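Local coordinates for DNA translocase coupling protein (Clostridium perfringens, PDB 6O1W) that probably acts, as part of a longer membrane protein, as an ATP-driven DNA translocase of the FtsK/SpoIIIE family in conjugation of plasmid pCW3, at residues K212-G215 with E216-K220. Numbering follows the deposited sequence.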
loop_
_atom_site.group_PDB
_atom_site.type_symbol
_atom_site.label_atom_id
_atom_site.label_comp_id
_atom_site.label_asym_id
_atom_site.label_seq_id
_atom_site.Cartn_x
_atom_site.Cartn_y
_atom_site.Cartn_z
ATOM N N LYS A 212 -3.877 0.401 -29.148
ATOM C CA LYS A 212 -2.936 0.544 -28.044
ATOM C C LYS A 212 -3.394 -0.187 -26.810
ATOM O O LYS A 212 -2.565 -0.733 -26.097
ATOM C CB LYS A 212 -2.685 2.028 -27.712
ATOM C CG LYS A 212 -1.658 2.676 -28.630
ATOM C CD LYS A 212 -1.586 4.179 -28.421
ATOM C CE LYS A 212 -1.250 4.897 -29.704
ATOM N NZ LYS A 212 -2.441 5.063 -30.584
ATOM N N ASN A 213 -4.698 -0.186 -26.543
ATOM C CA ASN A 213 -5.306 -0.799 -25.357
ATOM C C ASN A 213 -6.740 -1.213 -25.646
ATOM O O ASN A 213 -7.256 -0.869 -26.695
ATOM C CB ASN A 213 -5.262 0.188 -24.162
ATOM C CG ASN A 213 -5.754 1.567 -24.514
ATOM O OD1 ASN A 213 -6.913 1.774 -24.874
ATOM N ND2 ASN A 213 -4.868 2.540 -24.444
ATOM N N ILE A 214 -7.400 -1.912 -24.704
ATOM C CA ILE A 214 -8.778 -2.371 -24.894
ATOM C C ILE A 214 -9.774 -1.207 -25.072
ATOM O O ILE A 214 -10.791 -1.399 -25.728
ATOM C CB ILE A 214 -9.261 -3.394 -23.823
ATOM C CG1 ILE A 214 -9.385 -2.767 -22.415
ATOM C CG2 ILE A 214 -8.362 -4.627 -23.835
ATOM C CD1 ILE A 214 -10.603 -3.286 -21.568
ATOM N N GLY A 215 -9.463 -0.034 -24.524
ATOM C CA GLY A 215 -10.278 1.172 -24.673
ATOM C C GLY A 215 -10.328 1.619 -26.119
ATOM O O GLY A 215 -11.404 1.934 -26.621
ATOM N N GLU A 216 -9.166 1.599 -26.827
ATOM C CA GLU A 216 -9.100 1.969 -28.246
ATOM C C GLU A 216 -9.786 0.869 -29.070
ATOM O O GLU A 216 -10.520 1.176 -30.005
ATOM C CB GLU A 216 -7.656 2.166 -28.721
ATOM C CG GLU A 216 -6.990 3.469 -28.297
ATOM C CD GLU A 216 -5.630 3.744 -28.934
ATOM O OE1 GLU A 216 -5.205 2.975 -29.831
ATOM O OE2 GLU A 216 -4.990 4.747 -28.534
ATOM N N TYR A 217 -9.573 -0.402 -28.704
ATOM C CA TYR A 217 -10.231 -1.526 -29.378
ATOM C C TYR A 217 -11.767 -1.426 -29.313
ATOM O O TYR A 217 -12.438 -1.660 -30.328
ATOM C CB TYR A 217 -9.775 -2.882 -28.804
ATOM C CG TYR A 217 -10.583 -4.031 -29.368
ATOM C CD1 TYR A 217 -10.286 -4.573 -30.620
ATOM C CD2 TYR A 217 -11.676 -4.545 -28.673
ATOM C CE1 TYR A 217 -11.053 -5.614 -31.156
ATOM C CE2 TYR A 217 -12.472 -5.547 -29.217
ATOM C CZ TYR A 217 -12.157 -6.083 -30.454
ATOM O OH TYR A 217 -12.940 -7.093 -30.944
ATOM N N ASN A 218 -12.318 -1.163 -28.100
ATOM C CA ASN A 218 -13.767 -1.059 -27.859
ATOM C C ASN A 218 -14.475 -0.021 -28.713
ATOM O O ASN A 218 -15.592 -0.272 -29.147
ATOM C CB ASN A 218 -14.070 -0.827 -26.384
ATOM C CG ASN A 218 -13.864 -2.035 -25.508
ATOM O OD1 ASN A 218 -13.784 -3.166 -25.958
ATOM N ND2 ASN A 218 -13.754 -1.817 -24.223
ATOM N N LYS A 219 -13.821 1.120 -28.985
ATOM C CA LYS A 219 -14.336 2.204 -29.824
ATOM C C LYS A 219 -14.447 1.795 -31.288
ATOM O O LYS A 219 -15.183 2.449 -32.030
ATOM C CB LYS A 219 -13.427 3.429 -29.731
ATOM C CG LYS A 219 -13.537 4.188 -28.419
ATOM C CD LYS A 219 -12.491 5.289 -28.346
ATOM C CE LYS A 219 -12.230 5.765 -26.932
ATOM N NZ LYS A 219 -13.311 6.652 -26.421
ATOM N N LYS A 220 -13.685 0.761 -31.720
ATOM C CA LYS A 220 -13.679 0.292 -33.103
ATOM C C LYS A 220 -14.861 -0.621 -33.432
ATOM O O LYS A 220 -15.218 -0.743 -34.602
ATOM C CB LYS A 220 -12.344 -0.412 -33.447
ATOM C CG LYS A 220 -11.156 0.548 -33.545
ATOM C CD LYS A 220 -9.857 -0.151 -33.969
ATOM C CE LYS A 220 -8.670 0.811 -34.053
ATOM N NZ LYS A 220 -8.273 1.261 -32.700
HETATM O O HOH W 1 -5.117 5.551 -25.908
#
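E216 reaches back past the start of its own helix and takes hold of K212 with both carboxylate oxygens. OE1 accepts the backbone N of K212 at 3.0 Å in a nearly straight bond, the donor standing well above the carboxylate plane. OE2 offers its syn lone pair to K212 NZ in a salt bridge of 3.3 Å; the lysine chain bends at chi3 and chi4 (80° at the latter), curling its ammonium round to the acid. A water 2.7 Å from OE2 donates to it as well and bonds weakly to N213 ND2.

N213, at the N-cap position, supplies the capping bond. Its CG sits between backbone N and carbonyl carbon, chi1 48°, which swings OD1 over the first turn to accept E216 N at 3.0 Å, the donor tilted from the amide carbonyl plane. Regular i to i+4 bonding starts at once, Y217 N to N213 O and N218 N to I214 O at 2.8 Å, and continues in a weak bond from K219 N to G215 O. N218 also lays its CG 3.1 Å from I214 O, while its OD1 accepts from L226 N. I214 and Y217 pack this short helix against helix 185-209.

The arrangement is an Asn N-cap with a capping-box-like return bond displaced by one residue, to K212 N instead of N213 N; it starts helix 214-220 within the FtsK/SpoIIIE-family region.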